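Local coordinates for protein dihydroorotase (Campylobacter jejuni subsp. jejuni, PDB 3PNU) that probably catalyses the reversible, zinc-dependent cyclisation of N-carbamoyl-L-aspartate to dihydroorotate in the de novo synthesis of pyrimidines, at residues 29-34 with 53-58; 49-54 with 87-92; 121-126 with 153-158; 163-168 with 231-236; 147-152 with 182-187. One frame throughout, in Å; residues are numbered along the deposited sequence.

Contact 1. Residues 29-34 with 53-58; sequences NPLDMH and DFCAAV. With ZN (zinc ion), chain D.
Backbone hydrogen bonds carry the pairing of Asp-32 with Ala-57. Asp-32 N donates to Ala-56 O at 3.2 Å along an almost straight line, and Val-58 N returns a bond of 2.9 Å to Asp-32 O. Asp-32 thus spends its N and its O on the residues flanking Ala-57, the signature of a parallel bridge. Two residues earlier, Cys-55 N reaches Pro-30 O at 3.1 Å, ahead of the regular strand. The two strands, 31-35 and 56-59, are joined through helix 40-51 in a beta-alpha-beta crossover, the repeating element of the TIM barrel to which this amidohydrolase belongs.

Apolar contacts fall on two sides. Asp-32 CB lies over one face of the Phe-54 ring, a CH-pi contact 4.0 Å from the centroid, and Pro-30 CB touches CD1 of the same ring. On the side of Leu-31 and Ala-56, the CD2 branch of Leu-31 meets Ala-56 CB at 3.5 Å. Further along, Met-33 folds back at chi2 and chi3, which brings its terminal CE against Val-58 CG2 at 3.5 Å.

Polar and metal interactions gather at the C-terminal end of strand 31-35. With CG anti to the backbone N (chi1 180°), the Asp-32 carboxylate takes the N-H of His-34 on OD1 from above its plane, an Asx turn, while OD2 bonds Ser-260. His-34 NE2 binds zinc at 2.1 Å alongside His-36, Asp-261 and the carboxylated Lys-116, with water 1 as a further ligand, and its ND1 is held by Glu-188.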
# COMPACT_ATOMS: atom_id res chain seq x y z
N ASN A 29 -1.61 36.08 5.79
CA ASN A 29 -0.31 35.65 5.29
C ASN A 29 -0.04 34.13 5.37
O ASN A 29 0.94 33.70 5.98
CB ASN A 29 0.82 36.41 6.03
CG ASN A 29 0.84 37.91 5.70
OD1 ASN A 29 0.51 38.33 4.59
ND2 ASN A 29 1.26 38.72 6.67
N PRO A 30 -0.92 33.32 4.78
CA PRO A 30 -0.70 31.88 4.78
C PRO A 30 0.59 31.49 4.09
O PRO A 30 0.94 32.03 3.04
CB PRO A 30 -1.89 31.32 3.99
CG PRO A 30 -2.43 32.49 3.23
CD PRO A 30 -2.15 33.69 4.06
N LEU A 31 1.29 30.55 4.70
CA LEU A 31 2.53 30.09 4.14
C LEU A 31 2.45 28.60 3.86
O LEU A 31 1.92 27.85 4.67
CB LEU A 31 3.64 30.38 5.14
CG LEU A 31 3.89 31.88 5.34
CD1 LEU A 31 4.70 32.19 6.61
CD2 LEU A 31 4.59 32.43 4.10
N ASP A 32 2.94 28.19 2.70
CA ASP A 32 3.03 26.77 2.38
C ASP A 32 4.50 26.47 2.46
O ASP A 32 5.26 26.79 1.54
CB ASP A 32 2.46 26.42 1.00
CG ASP A 32 2.58 24.89 0.69
OD1 ASP A 32 3.30 24.18 1.43
OD2 ASP A 32 1.97 24.41 -0.29
N MET A 33 4.93 25.84 3.56
CA MET A 33 6.37 25.57 3.77
C MET A 33 6.96 24.33 3.10
O MET A 33 8.10 23.95 3.39
CB MET A 33 6.69 25.57 5.27
CG MET A 33 6.24 26.87 5.97
SD MET A 33 6.99 28.38 5.29
CE MET A 33 8.69 28.24 5.82
N HIS A 34 6.21 23.71 2.19
CA HIS A 34 6.73 22.55 1.46
C HIS A 34 5.94 22.38 0.16
O HIS A 34 4.87 21.80 0.18
CB HIS A 34 6.62 21.27 2.32
CG HIS A 34 7.31 20.08 1.74
ND1 HIS A 34 8.36 19.45 2.37
CD2 HIS A 34 7.12 19.42 0.57
CE1 HIS A 34 8.78 18.44 1.63
NE2 HIS A 34 8.05 18.40 0.53
N ASP A 53 -3.53 31.51 -3.36
CA ASP A 53 -3.97 31.31 -1.96
C ASP A 53 -2.88 31.55 -0.91
O ASP A 53 -3.19 31.65 0.27
CB ASP A 53 -4.58 29.90 -1.78
CG ASP A 53 -5.83 29.66 -2.67
OD1 ASP A 53 -6.17 30.54 -3.49
OD2 ASP A 53 -6.48 28.58 -2.55
N PHE A 54 -1.63 31.63 -1.32
CA PHE A 54 -0.52 31.83 -0.37
C PHE A 54 0.31 33.06 -0.67
O PHE A 54 0.43 33.46 -1.82
CB PHE A 54 0.37 30.56 -0.32
CG PHE A 54 -0.33 29.37 0.28
CD1 PHE A 54 -0.23 29.10 1.63
CD2 PHE A 54 -1.13 28.55 -0.50
CE1 PHE A 54 -0.90 28.02 2.20
CE2 PHE A 54 -1.80 27.46 0.06
CZ PHE A 54 -1.69 27.20 1.41
N CYS A 55 0.86 33.68 0.37
CA CYS A 55 1.71 34.85 0.17
C CYS A 55 3.14 34.43 -0.12
O CYS A 55 3.93 35.22 -0.66
CB CYS A 55 1.67 35.80 1.37
SG CYS A 55 2.36 35.16 2.88
N ALA A 56 3.47 33.19 0.24
CA ALA A 56 4.82 32.63 0.02
C ALA A 56 4.83 31.10 0.19
O ALA A 56 3.95 30.52 0.83
CB ALA A 56 5.84 33.28 0.99
N ALA A 57 5.84 30.45 -0.38
CA ALA A 57 5.95 29.00 -0.27
C ALA A 57 7.38 28.55 -0.42
O ALA A 57 8.13 29.12 -1.22
CB ALA A 57 5.09 28.33 -1.31
N VAL A 58 7.79 27.55 0.37
CA VAL A 58 9.12 26.99 0.22
C VAL A 58 9.03 26.13 -1.04
O VAL A 58 8.16 25.25 -1.12
CB VAL A 58 9.57 26.13 1.42
CG1 VAL A 58 10.94 25.56 1.14
CG2 VAL A 58 9.60 26.95 2.71
ZN ZN D . 8.31 17.03 -1.05
O HOH W 1 7.87 14.80 -0.26

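Contact 2. Residues 49-54 with 87-92; sequences LSARDF and ENFTPL
Phe-89 lays one face of its ring against Ala-51, where helix 40-51 packs on the approach to strand 90-93. In this parallel beta-alpha-barrel the helix precedes strand 56-59, and strand 90-93 is the next one in the sheet, so the contact joins a barrel helix to the strand beyond the one it leads into. Ala-51 CA stands 3.9 Å from the centroid of the Phe-89 ring, 26° off the normal, in a CH-pi contact displaced toward the rim. The methyl group adds to it, with Ala-51 CB 3.7 Å from Phe-89 CG. The ring is aimed at the helix because its CG is anti to the backbone N (chi1 175°), and Cys-84 of helix 70-84 touches both Ala-51 and Phe-89.

Glu-87 approaches differently. Its CB rests near Ala-51 CB at 4.0 Å, and a bend at chi2 (-70°) turns the carboxylate along the backbone of Arg-52, where OE1 lies 3.6 Å from Arg-52 CB. The approach is to the aliphatic root of the arginine; the charged groups do not meet, Arg-52 NE being 6.4 Å from Glu-87 OE1, and Arg-52 NE makes a salt bridge of 2.8 Å with Asp-53 OD1 in its own segment.

Three carbonyls, those of Ala-51, Phe-54 and Asn-88, converge on the ammonium group of Lys-322, which spans the two segments and satisfies these backbone oxygens. At the edge of the Phe-89 ring, near its plane, lies Phe-54 O, 3.2 Å from Phe-89 CD1.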
# COMPACT_ATOMS: atom_id res chain seq x y z
N LEU A 49 -2.20 28.15 -9.00
CA LEU A 49 -3.13 27.54 -8.05
C LEU A 49 -2.67 27.73 -6.59
O LEU A 49 -3.50 27.75 -5.67
CB LEU A 49 -3.34 26.07 -8.42
CG LEU A 49 -3.99 25.92 -9.81
CD1 LEU A 49 -3.99 24.46 -10.28
CD2 LEU A 49 -5.41 26.49 -9.81
N SER A 50 -1.36 27.90 -6.40
CA SER A 50 -0.78 28.15 -5.07
C SER A 50 -0.59 29.64 -4.82
O SER A 50 -0.94 30.14 -3.77
CB SER A 50 0.59 27.45 -4.92
OG SER A 50 0.48 26.04 -4.97
N ALA A 51 -0.01 30.32 -5.81
CA ALA A 51 0.29 31.76 -5.72
C ALA A 51 -0.93 32.59 -5.37
O ALA A 51 -0.81 33.65 -4.77
CB ALA A 51 0.92 32.27 -7.03
N ARG A 52 -2.10 32.11 -5.76
CA ARG A 52 -3.35 32.78 -5.46
C ARG A 52 -3.75 32.67 -3.98
O ARG A 52 -4.26 33.62 -3.40
CB ARG A 52 -4.46 32.21 -6.35
CG ARG A 52 -5.87 32.47 -5.82
CD ARG A 52 -6.90 31.56 -6.50
NE ARG A 52 -7.97 31.19 -5.56
CZ ARG A 52 -9.02 30.43 -5.84
NH1 ARG A 52 -9.19 29.95 -7.07
NH2 ARG A 52 -9.91 30.16 -4.90
N ASP A 53 -3.53 31.51 -3.36
CA ASP A 53 -3.97 31.31 -1.96
C ASP A 53 -2.88 31.55 -0.91
O ASP A 53 -3.19 31.65 0.27
CB ASP A 53 -4.58 29.90 -1.78
CG ASP A 53 -5.83 29.66 -2.67
OD1 ASP A 53 -6.17 30.54 -3.49
OD2 ASP A 53 -6.48 28.58 -2.55
N PHE A 54 -1.63 31.63 -1.32
CA PHE A 54 -0.52 31.83 -0.37
C PHE A 54 0.31 33.06 -0.67
O PHE A 54 0.43 33.46 -1.82
CB PHE A 54 0.37 30.56 -0.32
CG PHE A 54 -0.33 29.37 0.28
CD1 PHE A 54 -0.23 29.10 1.63
CD2 PHE A 54 -1.13 28.55 -0.50
CE1 PHE A 54 -0.90 28.02 2.20
CE2 PHE A 54 -1.80 27.46 0.06
CZ PHE A 54 -1.69 27.20 1.41
N GLU A 87 0.01 37.90 -9.18
CA GLU A 87 -0.26 37.50 -7.80
C GLU A 87 0.80 37.99 -6.83
O GLU A 87 1.97 38.10 -7.18
CB GLU A 87 -0.33 35.97 -7.71
CG GLU A 87 -1.49 35.34 -8.49
CD GLU A 87 -2.84 35.64 -7.87
OE1 GLU A 87 -3.85 35.12 -8.40
OE2 GLU A 87 -2.90 36.38 -6.86
N ASN A 88 0.36 38.30 -5.61
CA ASN A 88 1.27 38.70 -4.54
C ASN A 88 1.75 37.38 -3.96
O ASN A 88 1.00 36.71 -3.22
CB ASN A 88 0.55 39.51 -3.47
CG ASN A 88 1.45 39.85 -2.29
OD1 ASN A 88 2.68 39.88 -2.42
ND2 ASN A 88 0.84 40.10 -1.13
N PHE A 89 2.98 37.00 -4.29
CA PHE A 89 3.50 35.71 -3.86
C PHE A 89 5.02 35.64 -3.89
O PHE A 89 5.62 35.84 -4.93
CB PHE A 89 2.92 34.64 -4.79
CG PHE A 89 3.45 33.27 -4.55
CD1 PHE A 89 2.98 32.52 -3.49
CD2 PHE A 89 4.43 32.74 -5.37
CE1 PHE A 89 3.46 31.26 -3.26
CE2 PHE A 89 4.92 31.47 -5.14
CZ PHE A 89 4.43 30.74 -4.08
N THR A 90 5.63 35.36 -2.75
CA THR A 90 7.08 35.25 -2.67
C THR A 90 7.53 33.78 -2.57
O THR A 90 7.29 33.12 -1.57
CB THR A 90 7.64 36.03 -1.46
OG1 THR A 90 7.23 37.40 -1.54
CG2 THR A 90 9.16 35.93 -1.42
N PRO A 91 8.19 33.28 -3.61
CA PRO A 91 8.68 31.91 -3.59
C PRO A 91 9.95 31.83 -2.78
O PRO A 91 10.88 32.58 -3.04
CB PRO A 91 8.99 31.65 -5.07
CG PRO A 91 9.36 33.00 -5.62
CD PRO A 91 8.55 33.99 -4.86
N LEU A 92 9.99 30.94 -1.79
CA LEU A 92 11.17 30.79 -0.94
C LEU A 92 12.00 29.66 -1.52
O LEU A 92 11.68 28.49 -1.38
CB LEU A 92 10.75 30.52 0.49
CG LEU A 92 9.87 31.62 1.09
CD1 LEU A 92 9.23 31.17 2.38
CD2 LEU A 92 10.70 32.88 1.32

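Contact 3. Residues 121-126 with 153-158; sequences GITTNS and LVHGET. With ZN (zinc ion), chain C.
The imidazole of His-155 has Thr-123 CG2 over one face, 4.2 Å from the centroid and 25° off the normal, a CH-pi contact displaced toward the rim. Thr-123 CB comes still nearer the ring atoms, 3.7 Å from CE1. Ile-122 CG2 reaches CD2 obliquely, and Glu-157 OE1 sits at the ring edge. His-189, a fellow zinc ligand, meets His-155 edge to face.

Both ring nitrogens are engaged. His-155 ND1 binds zinc at 2.1 Å, and NE2 donates to Glu-157 OE1 at 2.9 Å with an angle of 166°. The acceptor lies close to the imidazole plane, yet the nitrogen meets the carboxylate on its anti side, well out of the carboxylate plane. The same oxygen takes a second bond from water 2, which also donates to Ile-122 O and so links the two segments. Ile-122, its CG1 anti to the backbone N (chi1 -168°), runs across the Glu-157 chain at about a right angle, with CG1 3.8 Å from Glu-157 CB.

This is the barrel's C-terminal rim, where the loop 121-126 flanks a zinc ligand that follows strand 152-154. His-155 is also predicted to bind substrate. With one nitrogen on the metal and the other on a carboxylate, the ring's rotation is fixed, and Glu-157 acts as a second-shell residue that would be expected to make the histidine a more electron-rich zinc ligand.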
# COMPACT_ATOMS: atom_id res chain seq x y z
N GLY A 121 18.02 8.09 -3.60
CA GLY A 121 16.95 7.32 -4.24
C GLY A 121 15.81 6.89 -3.34
O GLY A 121 15.44 5.71 -3.34
N ILE A 122 15.25 7.82 -2.58
CA ILE A 122 14.14 7.48 -1.70
C ILE A 122 12.82 8.00 -2.25
O ILE A 122 11.78 7.34 -2.10
CB ILE A 122 14.38 7.97 -0.24
CG1 ILE A 122 13.35 7.34 0.71
CG2 ILE A 122 14.35 9.50 -0.16
CD1 ILE A 122 13.32 5.80 0.71
N THR A 123 12.85 9.17 -2.91
CA THR A 123 11.62 9.78 -3.46
C THR A 123 11.80 10.24 -4.93
O THR A 123 12.77 9.85 -5.60
CB THR A 123 11.11 10.94 -2.50
OG1 THR A 123 9.77 11.31 -2.83
CG2 THR A 123 12.04 12.16 -2.55
N THR A 124 10.87 11.06 -5.42
CA THR A 124 10.89 11.58 -6.81
C THR A 124 12.08 12.53 -7.06
O THR A 124 12.13 13.63 -6.49
CB THR A 124 9.55 12.31 -7.17
OG1 THR A 124 8.46 11.41 -7.03
CG2 THR A 124 9.58 12.87 -8.59
N ASN A 125 13.01 12.10 -7.92
CA ASN A 125 14.23 12.88 -8.28
C ASN A 125 15.18 13.05 -7.10
O ASN A 125 15.34 14.15 -6.56
CB ASN A 125 13.86 14.24 -8.89
CG ASN A 125 12.98 14.11 -10.11
OD1 ASN A 125 13.01 13.09 -10.82
ND2 ASN A 125 12.19 15.14 -10.38
N SER A 126 15.81 11.95 -6.71
CA SER A 126 16.73 11.93 -5.58
C SER A 126 17.98 11.08 -5.83
O SER A 126 18.76 10.82 -4.89
CB SER A 126 15.98 11.38 -4.36
OG SER A 126 15.41 10.10 -4.64
N LEU A 153 16.35 21.27 5.66
CA LEU A 153 15.05 20.70 5.46
C LEU A 153 15.36 19.26 5.02
O LEU A 153 16.18 19.06 4.13
CB LEU A 153 14.28 21.45 4.35
CG LEU A 153 14.42 22.99 4.36
CD1 LEU A 153 13.59 23.59 3.22
CD2 LEU A 153 14.05 23.62 5.73
N VAL A 154 14.70 18.27 5.61
CA VAL A 154 15.04 16.89 5.30
C VAL A 154 13.85 16.02 4.99
O VAL A 154 12.82 16.12 5.63
CB VAL A 154 15.73 16.29 6.56
CG1 VAL A 154 16.10 14.82 6.39
CG2 VAL A 154 16.96 17.14 6.92
N HIS A 155 13.98 15.17 3.97
CA HIS A 155 12.95 14.17 3.67
C HIS A 155 13.44 12.98 4.51
O HIS A 155 14.35 12.27 4.11
CB HIS A 155 12.92 13.85 2.18
CG HIS A 155 11.92 12.79 1.82
ND1 HIS A 155 10.81 13.04 1.05
CD2 HIS A 155 11.84 11.49 2.17
CE1 HIS A 155 10.10 11.94 0.92
NE2 HIS A 155 10.71 10.98 1.60
N GLY A 156 12.85 12.79 5.68
CA GLY A 156 13.29 11.76 6.64
C GLY A 156 12.81 10.32 6.47
O GLY A 156 11.90 9.88 7.16
N GLU A 157 13.45 9.58 5.58
CA GLU A 157 13.11 8.18 5.34
C GLU A 157 14.34 7.41 4.97
O GLU A 157 15.16 7.89 4.19
CB GLU A 157 12.12 8.01 4.20
CG GLU A 157 10.71 8.35 4.52
CD GLU A 157 9.75 7.91 3.42
OE1 GLU A 157 9.91 8.31 2.24
OE2 GLU A 157 8.81 7.18 3.75
N THR A 158 14.45 6.20 5.54
CA THR A 158 15.53 5.28 5.21
C THR A 158 14.98 4.41 4.07
O THR A 158 13.89 4.71 3.53
CB THR A 158 15.88 4.36 6.38
OG1 THR A 158 14.74 3.56 6.70
CG2 THR A 158 16.33 5.15 7.61
ZN ZN C . 9.62 14.71 0.74
O HOH W 2 10.09 6.09 0.38
O HOH W 1 7.87 14.80 -0.26

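Contact 4. Residues 163-168 with 231-236; sequences MDRESN and FCKPIA
Met-163 and Ile-235 face each other across two irregular segments whose backbones stay well apart, their CA atoms 7.1 Å from one another. Residues 165-168 follow helical phi/psi angles without the regular bonds of a helix, whereas 231-236 is an extended loop with a cis peptide bond before Pro-234. Glu-166 and Pro-234 are separated by a similar 7.3 Å between CA atoms, so the gap is bridged mainly by side chains.

Met-163, bent at both chi2 and chi3, brings SD to 3.8 Å from Ile-235 CG2. The Glu-166 chain is fully stretched, and its OE2 passes 3.9 Å from Pro-234 CG; the carboxylate is secured by Thr-191 on OE2 and Thr-192 on OE1. Arg-165 and Lys-233 place like charges close together, Arg-165 NH1 lying 4.0 Å from Lys-233 NZ, with the amine at the edge of the guanidinium and near its plane. Both find acceptors on the second subunit: NH1 bonds Gly-223 O and NZ bonds Gly-224 O of that chain, carbonyls that plausibly offset the repulsion.

The contact therefore belongs partly to the dimer interface, where Asp-164 also forms a salt bridge with Arg-238 of the second subunit. Within its own chain it lies between the loop leading to helix 170-179 and the loop leading to helix 239-250. Leu-218 of helix 218-223 touches both Met-163 and Ile-235, and Pro-234 leans on the zinc ligand His-189.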
# COMPACT_ATOMS: atom_id res chain seq x y z
N MET A 163 6.75 0.76 5.80
CA MET A 163 6.03 1.32 6.92
C MET A 163 6.95 1.82 8.03
O MET A 163 6.49 2.57 8.92
CB MET A 163 5.09 0.28 7.51
CG MET A 163 4.08 -0.26 6.52
SD MET A 163 3.10 1.05 5.73
CE MET A 163 2.30 1.69 7.19
N ASP A 164 8.24 1.43 7.99
CA ASP A 164 9.20 1.83 9.03
C ASP A 164 10.24 2.86 8.58
O ASP A 164 11.11 3.25 9.35
CB ASP A 164 10.01 0.60 9.48
CG ASP A 164 9.15 -0.52 10.05
OD1 ASP A 164 8.00 -0.30 10.48
OD2 ASP A 164 9.67 -1.64 10.09
N ARG A 165 10.17 3.30 7.35
CA ARG A 165 11.19 4.20 6.85
C ARG A 165 11.35 5.47 7.65
O ARG A 165 12.49 5.90 7.87
CB ARG A 165 10.93 4.55 5.39
CG ARG A 165 11.11 3.39 4.49
CD ARG A 165 10.75 3.71 3.08
NE ARG A 165 11.00 2.55 2.25
CZ ARG A 165 10.60 2.43 0.99
NH1 ARG A 165 9.93 3.40 0.40
NH2 ARG A 165 10.88 1.30 0.33
N GLU A 166 10.24 6.06 8.09
CA GLU A 166 10.33 7.30 8.85
C GLU A 166 10.76 7.06 10.30
O GLU A 166 11.66 7.74 10.81
CB GLU A 166 9.05 8.11 8.79
CG GLU A 166 9.11 9.37 9.63
CD GLU A 166 7.88 10.24 9.51
OE1 GLU A 166 7.44 10.76 10.56
OE2 GLU A 166 7.34 10.40 8.39
N SER A 167 10.12 6.11 10.98
CA SER A 167 10.51 5.85 12.36
C SER A 167 11.96 5.43 12.46
O SER A 167 12.63 5.80 13.40
CB SER A 167 9.62 4.81 13.00
OG SER A 167 8.33 5.35 13.17
N ASN A 168 12.46 4.68 11.48
CA ASN A 168 13.86 4.27 11.54
C ASN A 168 14.79 5.43 11.26
O ASN A 168 15.99 5.37 11.59
CB ASN A 168 14.15 3.09 10.58
CG ASN A 168 13.36 1.84 10.93
OD1 ASN A 168 12.67 1.81 11.94
ND2 ASN A 168 13.43 0.84 10.09
N PHE A 231 -1.78 7.90 -2.73
CA PHE A 231 -0.47 7.31 -2.58
C PHE A 231 0.62 8.37 -2.68
O PHE A 231 0.73 9.09 -3.69
CB PHE A 231 -0.26 6.21 -3.63
CG PHE A 231 1.15 5.68 -3.70
CD1 PHE A 231 1.72 5.02 -2.62
CD2 PHE A 231 1.90 5.81 -4.88
CE1 PHE A 231 3.01 4.53 -2.68
CE2 PHE A 231 3.18 5.32 -4.96
CZ PHE A 231 3.75 4.67 -3.86
N CYS A 232 1.42 8.47 -1.61
CA CYS A 232 2.53 9.41 -1.54
C CYS A 232 3.63 8.87 -0.63
O CYS A 232 3.48 7.82 0.01
CB CYS A 232 2.04 10.74 -0.97
SG CYS A 232 1.49 10.61 0.75
N LYS A 233 4.72 9.63 -0.58
CA LYS A 233 5.84 9.34 0.27
C LYS A 233 6.01 10.55 1.20
O LYS A 233 6.02 11.69 0.73
CB LYS A 233 7.10 9.11 -0.58
CG LYS A 233 6.96 7.87 -1.49
CD LYS A 233 8.21 7.62 -2.32
CE LYS A 233 8.04 6.42 -3.32
NZ LYS A 233 8.02 5.10 -2.66
N PRO A 234 6.08 10.32 2.52
CA PRO A 234 6.00 9.04 3.21
C PRO A 234 4.58 8.54 3.23
O PRO A 234 3.63 9.31 3.36
CB PRO A 234 6.46 9.39 4.63
CG PRO A 234 7.15 10.72 4.50
CD PRO A 234 6.41 11.41 3.45
N ILE A 235 4.43 7.24 3.09
CA ILE A 235 3.15 6.59 3.06
C ILE A 235 2.30 6.94 4.28
O ILE A 235 2.82 7.12 5.38
CB ILE A 235 3.36 5.04 3.00
CG1 ILE A 235 2.07 4.32 2.67
CG2 ILE A 235 4.02 4.48 4.31
CD1 ILE A 235 1.55 4.66 1.30
N ALA A 236 0.99 7.04 4.09
CA ALA A 236 0.10 7.28 5.22
C ALA A 236 0.22 6.04 6.12
O ALA A 236 0.30 4.92 5.64
CB ALA A 236 -1.33 7.46 4.76

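Contact 5. Residues 147-152 with 182-187; sequences DLNIPL and RLKIVM
Leu-152 pairs with Ile-185 in a parallel bridge between strands 152-154 and 185-187, adjacent staves of the TIM barrel connected through helix 170-179. This is the tight part of the contact. Leu-152 N donates to Lys-184 O at 2.9 Å, and Val-186 N donates to Leu-152 O at 2.8 Å; both bonds are nearly straight. Around them leucine side chains close in: Leu-183, with CG anti to its N (chi1 -178°), sets CD1 3.5 Å from the carbonyl oxygen of Ile-150, while its CD2 makes an apolar contact at 4.3 Å with Leu-152 CB. Met-145 of helix 135-147 touches both leucines.

Toward the start of the segments the fit loosens and water takes over. Helix 135-147 ends in a Schellman motif, with Asn-149 at positive phi as its C-prime residue, and the chain then turns into the strand. Asn-149 OD1 comes no nearer than 3.8 Å to Lys-184 NZ, an ammonium group hydrogen-bonded to Ile-313 O. At the exposed margin Asp-147 and Arg-182 form a long salt bridge, OD1 to NH2 4.0 Å, their flat groups nearly coplanar at 20°. Water 3 bridges the same pair, donating to Asp-147 OD1 and accepting from Arg-182 NE. Between the wet margin and the strand pair sits water 4, which extends the ladder where the backbones part: it donates to Ile-150 O at 2.6 Å and accepts from Lys-184 N at 2.8 Å.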
# COMPACT_ATOMS: atom_id res chain seq x y z
N ASP A 147 26.40 28.32 11.27
CA ASP A 147 26.96 29.66 11.46
C ASP A 147 26.16 30.72 10.68
O ASP A 147 25.84 31.78 11.24
CB ASP A 147 28.44 29.70 11.01
CG ASP A 147 29.35 28.81 11.89
OD1 ASP A 147 28.93 28.43 13.00
OD2 ASP A 147 30.49 28.50 11.45
N LEU A 148 25.83 30.40 9.42
CA LEU A 148 25.09 31.30 8.53
C LEU A 148 23.56 31.29 8.74
O LEU A 148 22.80 31.90 7.96
CB LEU A 148 25.40 30.95 7.07
CG LEU A 148 26.88 31.04 6.65
CD1 LEU A 148 27.05 30.57 5.19
CD2 LEU A 148 27.40 32.46 6.83
N ASN A 149 23.10 30.59 9.77
CA ASN A 149 21.68 30.54 10.08
C ASN A 149 20.83 30.03 8.90
O ASN A 149 19.72 30.49 8.69
CB ASN A 149 21.22 31.93 10.55
CG ASN A 149 19.85 31.92 11.19
OD1 ASN A 149 19.46 30.95 11.85
ND2 ASN A 149 19.11 33.01 11.02
N ILE A 150 21.38 29.09 8.12
CA ILE A 150 20.63 28.48 7.02
C ILE A 150 20.05 27.18 7.59
O ILE A 150 20.75 26.44 8.27
CB ILE A 150 21.53 28.12 5.83
CG1 ILE A 150 22.36 29.33 5.40
CG2 ILE A 150 20.68 27.60 4.64
CD1 ILE A 150 23.31 29.03 4.25
N PRO A 151 18.77 26.91 7.34
CA PRO A 151 18.12 25.70 7.86
C PRO A 151 18.25 24.47 6.96
O PRO A 151 18.31 24.63 5.75
CB PRO A 151 16.66 26.10 7.94
CG PRO A 151 16.50 27.10 6.82
CD PRO A 151 17.79 27.85 6.76
N LEU A 152 18.28 23.28 7.56
CA LEU A 152 18.35 22.01 6.82
C LEU A 152 16.95 21.40 6.85
O LEU A 152 16.41 21.10 7.93
CB LEU A 152 19.36 21.05 7.45
CG LEU A 152 19.61 19.69 6.75
CD1 LEU A 152 20.36 19.85 5.42
CD2 LEU A 152 20.34 18.73 7.63
N ARG A 182 23.12 24.02 16.97
CA ARG A 182 22.70 25.36 16.60
C ARG A 182 22.11 25.38 15.20
O ARG A 182 21.76 26.43 14.68
CB ARG A 182 23.88 26.35 16.70
CG ARG A 182 24.51 26.40 18.09
CD ARG A 182 25.73 27.31 18.13
NE ARG A 182 26.69 27.02 17.05
CZ ARG A 182 27.60 26.05 17.06
NH1 ARG A 182 27.70 25.20 18.09
NH2 ARG A 182 28.40 25.90 16.00
N LEU A 183 22.01 24.20 14.58
CA LEU A 183 21.43 24.09 13.25
C LEU A 183 19.91 23.89 13.36
O LEU A 183 19.45 23.11 14.19
CB LEU A 183 22.03 22.90 12.53
CG LEU A 183 21.63 22.58 11.09
CD1 LEU A 183 22.02 23.70 10.10
CD2 LEU A 183 22.27 21.29 10.66
N LYS A 184 19.13 24.59 12.55
CA LYS A 184 17.71 24.35 12.52
C LYS A 184 17.51 23.18 11.57
O LYS A 184 17.95 23.22 10.42
CB LYS A 184 16.91 25.56 12.05
CG LYS A 184 16.82 26.63 13.08
CD LYS A 184 16.05 27.84 12.55
CE LYS A 184 16.13 28.97 13.53
NZ LYS A 184 15.86 30.25 12.86
N ILE A 185 16.87 22.14 12.08
CA ILE A 185 16.63 20.95 11.31
C ILE A 185 15.13 20.75 11.23
O ILE A 185 14.47 20.51 12.24
CB ILE A 185 17.29 19.72 11.96
CG1 ILE A 185 18.80 19.95 12.15
CG2 ILE A 185 17.04 18.49 11.14
CD1 ILE A 185 19.55 18.84 12.89
N VAL A 186 14.59 20.86 10.02
CA VAL A 186 13.15 20.70 9.83
C VAL A 186 12.84 19.33 9.26
O VAL A 186 13.25 18.98 8.16
CB VAL A 186 12.57 21.80 8.91
CG1 VAL A 186 11.03 21.69 8.84
CG2 VAL A 186 12.97 23.16 9.42
N MET A 187 12.13 18.54 10.07
CA MET A 187 11.69 17.21 9.68
C MET A 187 10.47 17.43 8.78
O MET A 187 9.36 17.67 9.26
CB MET A 187 11.30 16.41 10.93
CG MET A 187 12.43 16.27 11.96
SD MET A 187 12.06 15.19 13.36
CE MET A 187 10.66 16.02 14.08
O HOH W 3 26.74 27.75 14.48
O HOH W 4 20.08 26.54 10.79

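How the contacts relate
Two of the five contacts, 1 and 3, bring ligands to the metal site; the others join neighbouring parts of the barrel. Contacts 1 and 2, centres 7 Å apart, share Asp-53 and Phe-54 and meet in one sheet, where strand 56-59 neighbours strand 90-93. Contacts 3 and 5 meet at strands 152-154 and 185-187, their centres 18 Å apart. The centres of contacts 1 and 3 are 22 Å apart, yet each gives a histidine to a different zinc ion, His-34 and His-155 respectively, and water 1 binds both metals. Contact 4 adjoins contact 3, centres 11 Å apart, and carries the active-site rim toward the second subunit. Contact 2 lies across the chain's centre from contacts 3 and 4.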